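Local coordinates for protein second substrate binding domain of putative amino acid ABC transporter (Streptococcus pneumoniae, PDB 4OEN) that probably binds an amino acid as a substrate-binding domain of an ABC transporter and delivers it for uptake, at residues A14-Q19 with T26-E31; E84-A89 with G183-A188; T88-L93 with D158-L163; S142-S147 with D154-D159. One frame throughout, in Å; residues are numbered along the deposited sequence. Where two conformers were deposited one is given.

Contact 1. Residues A14-Q19 with T26-E31; sequences APFVFQ and TGIDME
Four backbone hydrogen bonds join 14-19 to 26-31, in two pairs. The first pair is a short antiparallel bridge. Thr26 N donates to Phe18 O at 2.7 Å, nearly along the carbonyl axis. Phe18 N donates back to Thr26 O, arriving from above that carbonyl plane. Val17 CA adds a CA-H...O contact to Thr26 O at 3.2 Å. The second pair sits at the start of helix 28-40. Ile28 N donates to Pro15 O at 3.0 Å, in the carbonyl plane. Asp29 N uses a lone pair of Phe16 O at 2.9 Å. Two amides of the first helical turn are thus satisfied by the carbonyls of Pro15 and Phe16, before the hairpin. Gly27, the N-cap residue, has no side chain; a CB here would run into Phe16 O and Val17 CA.

The apolar contacts follow the backbone. Thr26 CG2 makes a CH-pi contact over one face of the Phe18 ring, 4.0 Å from its centroid. Phe18 reaches this position with CG between backbone N and carbonyl carbon (chi1 59°). Val17 CG2 meets Met30 CG at 3.8 Å, where the bent methionine chain crosses the valine obliquely. Pro15 and Ile28 lie side by side.

Polar groups have partners beyond the two segments. Asp29 OD1 lies at the Phe16 ring edge, 3.6 Å from Phe16 CD1, and has a weak hydrogen bond with Tyr86 OH; OD2 accepts from Gly69 N. Tyr221 OH bonds Thr26 OG1. The whole is a small beta hairpin, strands 18-19 and 25-26, leading directly into a helix within a periplasmic binding protein type II fold.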
loop_
_atom_site.group_PDB
_atom_site.type_symbol
_atom_site.label_atom_id
_atom_site.label_comp_id
_atom_site.label_asym_id
_atom_site.label_seq_id
_atom_site.Cartn_x
_atom_site.Cartn_y
_atom_site.Cartn_z
ATOM N N ALA A 14 -3.125 -7.304 -0.383
ATOM C CA ALA A 14 -2.202 -7.314 -1.515
ATOM C C ALA A 14 -1.980 -5.881 -1.975
ATOM O O ALA A 14 -2.926 -5.095 -2.001
ATOM C CB ALA A 14 -2.759 -8.174 -2.666
ATOM N N PRO A 15 -0.742 -5.533 -2.376
ATOM C CA PRO A 15 0.462 -6.360 -2.524
ATOM C C PRO A 15 1.359 -6.438 -1.295
ATOM O O PRO A 15 2.430 -7.031 -1.397
ATOM C CB PRO A 15 1.212 -5.650 -3.649
ATOM C CG PRO A 15 0.909 -4.186 -3.372
ATOM C CD PRO A 15 -0.537 -4.176 -2.908
ATOM N N PHE A 16 0.948 -5.866 -0.165
ATOM C CA PHE A 16 1.792 -5.895 1.029
ATOM C C PHE A 16 1.853 -7.268 1.691
ATOM O O PHE A 16 2.928 -7.730 2.093
ATOM C CB PHE A 16 1.315 -4.826 2.021
ATOM C CG PHE A 16 1.412 -3.442 1.469
ATOM C CD1 PHE A 16 2.630 -2.775 1.466
ATOM C CD2 PHE A 16 0.311 -2.830 0.890
ATOM C CE1 PHE A 16 2.747 -1.513 0.923
ATOM C CE2 PHE A 16 0.413 -1.556 0.348
ATOM C CZ PHE A 16 1.643 -0.892 0.366
ATOM N N VAL A 17 0.712 -7.937 1.789
ATOM C CA VAL A 17 0.691 -9.265 2.383
ATOM C C VAL A 17 -0.544 -9.973 1.877
ATOM O O VAL A 17 -1.656 -9.419 1.911
ATOM C CB VAL A 17 0.744 -9.205 3.936
ATOM C CG1 VAL A 17 -0.369 -8.305 4.518
ATOM C CG2 VAL A 17 0.681 -10.616 4.547
ATOM N N PHE A 18 -0.337 -11.182 1.369
ATOM C CA PHE A 18 -1.429 -11.987 0.849
ATOM C C PHE A 18 -0.989 -13.436 0.701
ATOM O O PHE A 18 0.206 -13.745 0.747
ATOM C CB PHE A 18 -1.934 -11.429 -0.491
ATOM C CG PHE A 18 -0.877 -11.355 -1.564
ATOM C CD1 PHE A 18 -0.835 -12.300 -2.572
ATOM C CD2 PHE A 18 0.069 -10.334 -1.559
ATOM C CE1 PHE A 18 0.136 -12.238 -3.559
ATOM C CE2 PHE A 18 1.043 -10.263 -2.546
ATOM C CZ PHE A 18 1.072 -11.212 -3.543
ATOM N N GLN A 19 -1.965 -14.319 0.552
ATOM C CA GLN A 19 -1.708 -15.742 0.390
ATOM C C GLN A 19 -1.448 -16.087 -1.078
ATOM O O GLN A 19 -2.211 -15.694 -1.966
ATOM C CB GLN A 19 -2.900 -16.541 0.936
ATOM C CG GLN A 19 -2.567 -17.903 1.510
ATOM C CD GLN A 19 -3.797 -18.601 2.086
ATOM O OE1 GLN A 19 -4.881 -18.025 2.142
ATOM N NE2 GLN A 19 -3.629 -19.847 2.509
ATOM N N THR A 26 2.834 -14.159 1.382
ATOM C CA THR A 26 3.920 -13.513 0.668
ATOM C C THR A 26 3.563 -12.035 0.566
ATOM O O THR A 26 2.628 -11.583 1.223
ATOM C CB THR A 26 4.148 -14.152 -0.729
ATOM O OG1 THR A 26 5.339 -13.619 -1.319
ATOM C CG2 THR A 26 2.967 -13.878 -1.652
ATOM N N GLY A 27 4.313 -11.270 -0.226
ATOM C CA GLY A 27 4.003 -9.860 -0.399
ATOM C C GLY A 27 5.186 -8.990 -0.026
ATOM O O GLY A 27 6.132 -9.474 0.566
ATOM N N ILE A 28 5.122 -7.704 -0.363
ATOM C CA ILE A 28 6.200 -6.774 -0.039
ATOM C C ILE A 28 6.627 -6.844 1.430
ATOM O O ILE A 28 7.818 -6.912 1.751
ATOM C CB ILE A 28 5.763 -5.332 -0.357
ATOM C CG1 ILE A 28 5.473 -5.195 -1.850
ATOM C CG2 ILE A 28 6.785 -4.325 0.156
ATOM C CD1 ILE A 28 4.887 -3.829 -2.231
ATOM N N ASP A 29 5.646 -6.828 2.322
ATOM C CA ASP A 29 5.930 -6.802 3.758
ATOM C C ASP A 29 6.593 -8.058 4.249
ATOM O O ASP A 29 7.480 -8.002 5.105
ATOM C CB ASP A 29 4.659 -6.606 4.559
ATOM C CG ASP A 29 4.138 -5.212 4.483
ATOM O OD1 ASP A 29 4.822 -4.341 3.891
ATOM O OD2 ASP A 29 3.044 -5.009 5.037
ATOM N N MET A 30 6.136 -9.191 3.723
ATOM C CA MET A 30 6.658 -10.487 4.149
ATOM C C MET A 30 8.098 -10.613 3.713
ATOM O O MET A 30 8.963 -11.001 4.499
ATOM C CB MET A 30 5.812 -11.624 3.585
ATOM C CG MET A 30 4.365 -11.621 4.130
ATOM S SD MET A 30 4.213 -11.827 5.936
ATOM C CE MET A 30 4.166 -10.131 6.527
ATOM N N GLU A 31 8.365 -10.254 2.459
ATOM C CA GLU A 31 9.730 -10.340 1.968
ATOM C C GLU A 31 10.645 -9.348 2.672
ATOM O O GLU A 31 11.788 -9.670 2.981
ATOM C CB GLU A 31 9.772 -10.126 0.456
ATOM C CG GLU A 31 9.118 -11.262 -0.300
ATOM C CD GLU A 31 9.534 -11.337 -1.761
ATOM O OE1 GLU A 31 10.720 -11.094 -2.083
ATOM O OE2 GLU A 31 8.662 -11.647 -2.587
#

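Contact 2. Residues E84-A89 with G183-A188; sequences ESYYTA and GETAFA
Glu184 OE1 takes two hydroxyl hydrogen bonds. Ser85 OG donates to its anti lone pair at 2.8 Å, and Thr88 OG1 to its syn lone pair at 2.9 Å. The glutamate chain bends at chi2 (-65°), which brings the carboxylate beside Thr88, the two side chains pointing the same way. Ser85 OG also works as an acceptor. It takes Tyr87 N at 3.3 Å, an ST turn, and a weak bond from Thr185 N. The serine is therefore donor and acceptor at once.

Tyr87 O is satisfied mainly by Thr185 OG1 at 2.8 Å, with the hydroxyl above the carbonyl plane. Thr185 N adds only a weak bond to the same oxygen. Thr185 O receives Tyr86 N at 2.9 Å, nearly along its C=O axis (170°). At the other end, Ala89 and Gly183 form an antiparallel hydrogen-bonded pair. Ala89 N to Gly183 O is the short bond, 2.8 Å; the return from Gly183 N to Ala89 O is longer.

The Tyr86 ring crosses Thr185 obliquely, and its OH lies 3.6 Å from Thr185 CG2. Thr185 O lies over one face of the ring. A water bridges Tyr86 OH to Ala186 O and donates to that carbonyl at 2.7 Å. Tyr86 OH also has a weak hydrogen bond with Asp29 OD1. Phe187 N comes to the ring edge, but its hydrogen bond goes to Ser83 OG.

Side-chain hydroxyls thus supplement a loosened strand pairing where 87-96 and 180-190 meet. Two hydroxyl donors on one carboxylate oxygen would probably stabilise its negative charge and keep Glu184 ionised.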
loop_
_atom_site.group_PDB
_atom_site.type_symbol
_atom_site.label_atom_id
_atom_site.label_comp_id
_atom_site.label_asym_id
_atom_site.label_seq_id
_atom_site.Cartn_x
_atom_site.Cartn_y
_atom_site.Cartn_z
ATOM N N GLU A 84 11.113 4.199 10.043
ATOM C CA GLU A 84 11.170 5.021 8.846
ATOM C C GLU A 84 10.191 4.458 7.833
ATOM O O GLU A 84 9.948 3.252 7.818
ATOM C CB GLU A 84 12.586 5.035 8.260
ATOM C CG GLU A 84 13.617 5.674 9.156
ATOM C CD GLU A 84 13.611 7.185 9.052
ATOM O OE1 GLU A 84 12.902 7.716 8.172
ATOM O OE2 GLU A 84 14.318 7.840 9.845
ATOM N N SER A 85 9.636 5.319 6.991
ATOM C CA SER A 85 8.746 4.871 5.936
ATOM C C SER A 85 9.473 3.977 4.949
ATOM O O SER A 85 10.583 4.307 4.517
ATOM C CB SER A 85 8.150 6.069 5.193
ATOM O OG SER A 85 7.288 5.626 4.151
ATOM N N TYR A 86 8.847 2.868 4.559
ATOM C CA TYR A 86 9.408 2.052 3.491
ATOM C C TYR A 86 8.607 2.174 2.203
ATOM O O TYR A 86 8.961 1.571 1.193
ATOM C CB TYR A 86 9.516 0.575 3.903
ATOM C CG TYR A 86 8.223 -0.144 4.219
ATOM C CD1 TYR A 86 7.468 -0.748 3.218
ATOM C CD2 TYR A 86 7.781 -0.256 5.522
ATOM C CE1 TYR A 86 6.282 -1.418 3.527
ATOM C CE2 TYR A 86 6.591 -0.930 5.836
ATOM C CZ TYR A 86 5.859 -1.511 4.828
ATOM O OH TYR A 86 4.683 -2.181 5.119
ATOM N N TYR A 87 7.542 2.968 2.227
ATOM C CA TYR A 87 6.719 3.132 1.032
ATOM C C TYR A 87 5.823 4.344 1.166
ATOM O O TYR A 87 5.056 4.448 2.129
ATOM C CB TYR A 87 5.864 1.884 0.783
ATOM C CG TYR A 87 5.126 1.939 -0.531
ATOM C CD1 TYR A 87 5.808 1.777 -1.735
ATOM C CD2 TYR A 87 3.754 2.160 -0.575
ATOM C CE1 TYR A 87 5.140 1.832 -2.940
ATOM C CE2 TYR A 87 3.075 2.209 -1.784
ATOM C CZ TYR A 87 3.777 2.042 -2.958
ATOM O OH TYR A 87 3.133 2.096 -4.174
ATOM N N THR A 88 5.921 5.256 0.203
ATOM C CA THR A 88 5.022 6.400 0.152
ATOM C C THR A 88 3.803 6.025 -0.648
ATOM O O THR A 88 3.913 5.709 -1.836
ATOM C CB THR A 88 5.681 7.627 -0.480
ATOM O OG1 THR A 88 6.825 7.997 0.298
ATOM C CG2 THR A 88 4.687 8.801 -0.528
ATOM N N ALA A 89 2.652 6.066 0.016
ATOM C CA ALA A 89 1.391 5.662 -0.586
ATOM C C ALA A 89 0.783 6.833 -1.335
ATOM O O ALA A 89 0.658 7.923 -0.790
ATOM C CB ALA A 89 0.432 5.159 0.470
ATOM N N GLY A 183 0.101 9.318 2.131
ATOM C CA GLY A 183 0.665 8.919 3.408
ATOM C C GLY A 183 1.921 8.086 3.316
ATOM O O GLY A 183 2.419 7.813 2.228
ATOM N N GLU A 184 2.425 7.685 4.476
ATOM C CA GLU A 184 3.604 6.847 4.557
ATOM C C GLU A 184 3.247 5.511 5.169
ATOM O O GLU A 184 2.264 5.381 5.910
ATOM C CB GLU A 184 4.696 7.521 5.394
ATOM C CG GLU A 184 5.056 8.929 4.945
ATOM C CD GLU A 184 5.680 8.967 3.562
ATOM O OE1 GLU A 184 6.157 7.915 3.078
ATOM O OE2 GLU A 184 5.703 10.060 2.964
ATOM N N THR A 185 4.068 4.520 4.863
ATOM C CA THR A 185 3.822 3.157 5.283
ATOM C C THR A 185 5.013 2.716 6.114
ATOM O O THR A 185 6.148 2.899 5.694
ATOM C CB THR A 185 3.652 2.221 4.072
ATOM O OG1 THR A 185 2.880 2.880 3.060
ATOM C CG2 THR A 185 2.977 0.929 4.476
ATOM N N ALA A 186 4.770 2.137 7.289
ATOM C CA ALA A 186 5.894 1.778 8.148
ATOM C C ALA A 186 5.617 0.568 9.017
ATOM O O ALA A 186 4.481 0.144 9.175
ATOM C CB ALA A 186 6.285 2.966 9.033
ATOM N N PHE A 187 6.699 0.027 9.570
ATOM C CA PHE A 187 6.680 -1.012 10.597
ATOM C C PHE A 187 6.447 -0.339 11.948
ATOM O O PHE A 187 6.803 0.828 12.116
ATOM C CB PHE A 187 8.035 -1.755 10.527
ATOM C CG PHE A 187 8.292 -2.724 11.641
ATOM C CD1 PHE A 187 7.773 -4.013 11.599
ATOM C CD2 PHE A 187 9.112 -2.366 12.703
ATOM C CE1 PHE A 187 8.036 -4.928 12.629
ATOM C CE2 PHE A 187 9.380 -3.267 13.727
ATOM C CZ PHE A 187 8.835 -4.548 13.696
ATOM N N ALA A 188 5.831 -1.048 12.896
ATOM C CA ALA A 188 5.538 -0.422 14.190
ATOM C C ALA A 188 5.753 -1.364 15.351
ATOM O O ALA A 188 5.585 -2.576 15.220
ATOM C CB ALA A 188 4.093 0.110 14.225
HETATM O O HOH W 1 3.405 -1.866 7.638
#

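Contact 3. Residues T88-L93 with D158-L163; sequences TANTIL and DDEPVL
Asn90 O is held by two bonds. Glu160 N donates to it at 2.9 Å, almost straight (171°), from above the carbonyl plane. Water 2 donates to it at 2.8 Å and also to Asp159 OD1, so the water links the two segments. The setting is an antiparallel strand pair of the periplasmic binding protein type II fold, in which strand 155-159 runs straight into helix 160-168. Asp159 is the N-cap residue, yet its side chain makes no capping bond.

The strand pairing is made by Ile92 and Asp158. Ile92 N donates to Asp158 O at 2.9 Å, nearly along the C=O axis. Asp158 N returns a bond to Ile92 O at 3.0 Å, in the carbonyl plane. One step along, Thr91 and Asp159 form a non-hydrogen-bonded pair. Thr91 OG1 is bonded to Ser120 OG.

Beyond the last strand pair, Glu160 reaches back over strand 87-96. Its CG is anti to backbone N (chi1 172°), and the chain is extended beyond. Asn90 ND2 donates to Glu160 OE1 at 2.9 Å. The oxygen lies in the amide plane of Asn90, but the nitrogen meets it from above the carboxylate plane, the two planes being 43° apart. Glu160 OE2 forms a salt bridge with Lys164, so the two oxygens have separate partners. The lysine charge would probably offset that of the carboxylate.

The apolar contact sits under the helix start. Ile92 CG1 is anti to backbone N, which puts CG2 in the crowded position, 3.7 Å from Leu163 CD1.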
loop_
_atom_site.group_PDB
_atom_site.type_symbol
_atom_site.label_atom_id
_atom_site.label_comp_id
_atom_site.label_asym_id
_atom_site.label_seq_id
_atom_site.Cartn_x
_atom_site.Cartn_y
_atom_site.Cartn_z
ATOM N N THR A 88 5.921 5.256 0.203
ATOM C CA THR A 88 5.022 6.400 0.152
ATOM C C THR A 88 3.803 6.025 -0.648
ATOM O O THR A 88 3.913 5.709 -1.836
ATOM C CB THR A 88 5.681 7.627 -0.480
ATOM O OG1 THR A 88 6.825 7.997 0.298
ATOM C CG2 THR A 88 4.687 8.801 -0.528
ATOM N N ALA A 89 2.652 6.066 0.016
ATOM C CA ALA A 89 1.391 5.662 -0.586
ATOM C C ALA A 89 0.783 6.833 -1.335
ATOM O O ALA A 89 0.658 7.923 -0.790
ATOM C CB ALA A 89 0.432 5.159 0.470
ATOM N N ASN A 90 0.440 6.595 -2.594
ATOM C CA ASN A 90 -0.160 7.615 -3.437
ATOM C C ASN A 90 -1.538 7.204 -3.890
ATOM O O ASN A 90 -1.851 6.019 -3.934
ATOM C CB ASN A 90 0.677 7.872 -4.698
ATOM C CG ASN A 90 2.086 8.338 -4.402
ATOM O OD1 ASN A 90 2.305 9.225 -3.591
ATOM N ND2 ASN A 90 3.051 7.752 -5.093
ATOM N N THR A 91 -2.353 8.203 -4.239
ATOM C CA THR A 91 -3.527 7.986 -5.073
ATOM C C THR A 91 -3.094 8.306 -6.508
ATOM O O THR A 91 -2.265 9.180 -6.716
ATOM C CB THR A 91 -4.725 8.871 -4.638
ATOM O OG1 THR A 91 -5.803 8.660 -5.546
ATOM C CG2 THR A 91 -4.363 10.326 -4.652
ATOM N N ILE A 92 -3.629 7.578 -7.480
ATOM C CA ILE A 92 -3.161 7.727 -8.859
ATOM C C ILE A 92 -4.288 7.443 -9.834
ATOM O O ILE A 92 -5.201 6.668 -9.551
ATOM C CB ILE A 92 -1.940 6.790 -9.115
ATOM C CG1 ILE A 92 -1.151 7.211 -10.348
ATOM C CG2 ILE A 92 -2.357 5.331 -9.209
ATOM C CD1 ILE A 92 0.194 6.493 -10.441
ATOM N N LEU A 93 -4.241 8.111 -10.979
ATOM C CA LEU A 93 -5.222 7.880 -12.029
ATOM C C LEU A 93 -4.923 6.595 -12.812
ATOM O O LEU A 93 -3.767 6.313 -13.149
ATOM C CB LEU A 93 -5.250 9.071 -13.004
ATOM C CG LEU A 93 -6.491 9.131 -13.898
ATOM C CD1 LEU A 93 -7.671 9.744 -13.148
ATOM C CD2 LEU A 93 -6.193 9.897 -15.193
ATOM N N ASP A 158 -7.409 5.476 -7.867
ATOM C CA ASP A 158 -7.281 4.380 -6.894
ATOM C C ASP A 158 -5.937 4.437 -6.189
ATOM O O ASP A 158 -5.075 5.237 -6.531
ATOM C CB ASP A 158 -7.440 3.028 -7.610
ATOM C CG ASP A 158 -7.967 1.896 -6.715
ATOM O OD1 ASP A 158 -8.055 2.000 -5.459
ATOM O OD2 ASP A 158 -8.293 0.845 -7.305
ATOM N N ASP A 159 -5.756 3.556 -5.215
ATOM C CA ASP A 159 -4.486 3.443 -4.523
ATOM C C ASP A 159 -3.412 2.969 -5.491
ATOM O O ASP A 159 -3.595 1.956 -6.189
ATOM C CB ASP A 159 -4.593 2.453 -3.362
ATOM C CG ASP A 159 -5.510 2.943 -2.274
ATOM O OD1 ASP A 159 -5.285 4.074 -1.805
ATOM O OD2 ASP A 159 -6.446 2.205 -1.889
ATOM N N GLU A 160 -2.287 3.675 -5.504
ATOM C CA GLU A 160 -1.210 3.328 -6.417
ATOM C C GLU A 160 -0.669 1.890 -6.246
ATOM O O GLU A 160 -0.510 1.194 -7.236
ATOM C CB GLU A 160 -0.057 4.334 -6.321
ATOM C CG GLU A 160 1.151 3.877 -7.123
ATOM C CD GLU A 160 2.193 4.948 -7.318
ATOM O OE1 GLU A 160 1.863 6.159 -7.244
ATOM O OE2 GLU A 160 3.364 4.568 -7.572
ATOM N N PRO A 161 -0.421 1.419 -5.002
ATOM C CA PRO A 161 0.118 0.049 -4.964
ATOM C C PRO A 161 -0.870 -1.005 -5.466
ATOM O O PRO A 161 -0.464 -2.035 -5.995
ATOM C CB PRO A 161 0.442 -0.159 -3.479
ATOM C CG PRO A 161 -0.343 0.882 -2.743
ATOM C CD PRO A 161 -0.442 2.048 -3.670
ATOM N N VAL A 162 -2.163 -0.731 -5.323
ATOM C CA VAL A 162 -3.181 -1.664 -5.801
ATOM C C VAL A 162 -3.220 -1.673 -7.317
ATOM O O VAL A 162 -3.205 -2.737 -7.958
ATOM C CB VAL A 162 -4.577 -1.301 -5.233
ATOM C CG1 VAL A 162 -5.665 -2.106 -5.922
ATOM C CG2 VAL A 162 -4.607 -1.540 -3.735
ATOM N N LEU A 163 -3.237 -0.480 -7.895
ATOM C CA LEU A 163 -3.242 -0.353 -9.342
ATOM C C LEU A 163 -1.956 -0.901 -9.953
ATOM O O LEU A 163 -2.016 -1.648 -10.930
ATOM C CB LEU A 163 -3.436 1.099 -9.755
ATOM C CG LEU A 163 -4.792 1.444 -10.364
ATOM C CD1 LEU A 163 -4.895 2.949 -10.592
ATOM C CD2 LEU A 163 -4.986 0.665 -11.664
HETATM O O HOH W 2 -2.303 4.344 -1.783
#

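Contact 4. Residues S142-S147 with D154-D159; sequences SSMYDS and DAVMDD
A helix packs on a strand here, on one face of the mixed sheet. Helix 141-150 lies over strand 155-159, the two segments nearly antiparallel at 150°. Their axes approach to 8.9 Å, and Met144 and Val156 have the closest CA atoms.

Val156 supplies the apolar centre. Its CG1 meets Met144 CG at 3.7 Å, and its CG2 lies 3.9 Å from Tyr145 CE1. Met144 points at the strand, with CG anti to backbone N (chi1 -177°). Its chain then bends at chi3, which brings CE within 3.8 Å of Asp158 OD2.

One polar bond is added. Tyr145 OH donates to the anti lone pair of Asp158 OD2 at 2.6 Å. That oxygen lies in the plane of the ring, at its edge, and the ring and carboxylate planes are 32° apart. The bond is short and satisfies a buried carboxylate oxygen.

Strand 134-138 leads to this helix. Strands 134-138 and 155-159 both run parallel to strand 111-115, which lies between them, so the unit is a beta-alpha-beta crossover. Phe138 of strand 134-138 also touches Met144. Met157 points away from helix 141-150, and its side chain touches helix 119-126.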
loop_
_atom_site.group_PDB
_atom_site.type_symbol
_atom_site.label_atom_id
_atom_site.label_comp_id
_atom_site.label_asym_id
_atom_site.label_seq_id
_atom_site.Cartn_x
_atom_site.Cartn_y
_atom_site.Cartn_z
ATOM N N SER A 142 -14.563 -4.007 -7.979
ATOM C CA SER A 142 -14.976 -4.818 -9.130
ATOM C C SER A 142 -15.938 -4.079 -10.051
ATOM O O SER A 142 -15.789 -4.105 -11.274
ATOM C CB SER A 142 -15.618 -6.125 -8.663
ATOM O OG SER A 142 -14.706 -6.875 -7.889
ATOM N N SER A 143 -16.916 -3.401 -9.461
ATOM C CA SER A 143 -17.903 -2.679 -10.240
ATOM C C SER A 143 -17.221 -1.529 -10.958
ATOM O O SER A 143 -17.507 -1.250 -12.120
ATOM C CB SER A 143 -19.031 -2.165 -9.344
ATOM O OG SER A 143 -20.063 -1.582 -10.113
ATOM N N MET A 144 -16.314 -0.871 -10.251
ATOM C CA MET A 144 -15.595 0.261 -10.815
ATOM C C MET A 144 -14.755 -0.140 -12.022
ATOM O O MET A 144 -14.799 0.529 -13.057
ATOM C CB MET A 144 -14.703 0.907 -9.758
ATOM C CG MET A 144 -13.974 2.140 -10.294
ATOM S SD MET A 144 -13.026 3.010 -9.027
ATOM C CE MET A 144 -11.663 1.873 -8.753
ATOM N N TYR A 145 -13.989 -1.218 -11.893
ATOM C CA TYR A 145 -13.131 -1.626 -13.008
ATOM C C TYR A 145 -13.943 -2.250 -14.149
ATOM O O TYR A 145 -13.533 -2.190 -15.311
ATOM C CB TYR A 145 -12.019 -2.560 -12.509
ATOM C CG TYR A 145 -10.932 -1.769 -11.805
ATOM C CD1 TYR A 145 -10.030 -1.003 -12.533
ATOM C CD2 TYR A 145 -10.835 -1.746 -10.416
ATOM C CE1 TYR A 145 -9.047 -0.257 -11.903
ATOM C CE2 TYR A 145 -9.852 -0.998 -9.773
ATOM C CZ TYR A 145 -8.964 -0.248 -10.525
ATOM O OH TYR A 145 -7.986 0.499 -9.904
ATOM N N ASP A 146 -15.111 -2.811 -13.845
ATOM C CA ASP A 146 -16.009 -3.276 -14.894
ATOM C C ASP A 146 -16.471 -2.094 -15.732
ATOM O O ASP A 146 -16.508 -2.156 -16.960
ATOM C CB ASP A 146 -17.215 -4.007 -14.306
ATOM C CG ASP A 146 -16.875 -5.399 -13.823
ATOM O OD1 ASP A 146 -15.708 -5.819 -13.983
ATOM O OD2 ASP A 146 -17.780 -6.078 -13.294
ATOM N N SER A 147 -16.827 -1.007 -15.049
ATOM C CA SER A 147 -17.267 0.193 -15.719
ATOM C C SER A 147 -16.145 0.794 -16.573
ATOM O O SER A 147 -16.391 1.245 -17.690
ATOM C CB SER A 147 -17.770 1.209 -14.687
ATOM O OG SER A 147 -18.255 2.386 -15.313
ATOM N N ASP A 154 -14.308 7.025 -18.018
ATOM C CA ASP A 154 -13.101 7.286 -18.797
ATOM C C ASP A 154 -11.804 6.997 -18.049
ATOM O O ASP A 154 -10.741 6.850 -18.653
ATOM C CB ASP A 154 -13.124 8.736 -19.256
ATOM C CG ASP A 154 -14.326 9.033 -20.124
ATOM O OD1 ASP A 154 -14.348 8.532 -21.269
ATOM O OD2 ASP A 154 -15.243 9.752 -19.672
ATOM N N ALA A 155 -11.892 6.930 -16.731
ATOM C CA ALA A 155 -10.724 6.785 -15.874
ATOM C C ALA A 155 -11.188 6.366 -14.501
ATOM O O ALA A 155 -12.392 6.458 -14.192
ATOM C CB ALA A 155 -9.933 8.088 -15.789
ATOM N N VAL A 156 -10.241 5.882 -13.700
ATOM C CA VAL A 156 -10.474 5.663 -12.278
ATOM C C VAL A 156 -9.394 6.369 -11.480
ATOM O O VAL A 156 -8.324 6.694 -12.001
ATOM C CB VAL A 156 -10.448 4.168 -11.886
ATOM C CG1 VAL A 156 -11.455 3.374 -12.694
ATOM C CG2 VAL A 156 -9.030 3.590 -12.071
ATOM N N MET A 157 -9.685 6.623 -10.217
ATOM C CA MET A 157 -8.677 7.058 -9.254
ATOM C C MET A 157 -8.602 5.987 -8.165
ATOM O O MET A 157 -9.633 5.639 -7.602
ATOM C CB MET A 157 -9.044 8.418 -8.653
ATOM C CG MET A 157 -7.882 9.184 -8.058
ATOM S SD MET A 157 -6.997 10.101 -9.327
ATOM C CE MET A 157 -5.531 10.637 -8.434
ATOM N N ASP A 158 -7.409 5.476 -7.867
ATOM C CA ASP A 158 -7.281 4.380 -6.894
ATOM C C ASP A 158 -5.937 4.437 -6.189
ATOM O O ASP A 158 -5.075 5.237 -6.531
ATOM C CB ASP A 158 -7.440 3.028 -7.610
ATOM C CG ASP A 158 -7.967 1.896 -6.715
ATOM O OD1 ASP A 158 -8.055 2.000 -5.459
ATOM O OD2 ASP A 158 -8.293 0.845 -7.305
ATOM N N ASP A 159 -5.756 3.556 -5.215
ATOM C CA ASP A 159 -4.486 3.443 -4.523
ATOM C C ASP A 159 -3.412 2.969 -5.491
ATOM O O ASP A 159 -3.595 1.956 -6.189
ATOM C CB ASP A 159 -4.593 2.453 -3.362
ATOM C CG ASP A 159 -5.510 2.943 -2.274
ATOM O OD1 ASP A 159 -5.285 4.074 -1.805
ATOM O OD2 ASP A 159 -6.446 2.205 -1.889
#

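In the fold
Contacts 2, 3 and 4 all involve one mixed sheet. Contacts 2 and 3 share strand 87-96, with Thr88 and Ala89 in both; contacts 3 and 4 share strand 155-159 and lie about 12 Å apart between centres. Contacts 2 and 4 are about 25 Å apart between centres, and contact 4 is nested inside the chain loop closed by contact 2. Contact 1 comes first in the chain and packs on contacts 2 and 3: Phe16 CZ meets Tyr87 CD2 at 3.8 Å, and Pro15 CG meets Pro161 O at 3.7 Å. Strands 87-96 and 180-190 probably are the two connecting strands between the lobes, as in other type II binding proteins.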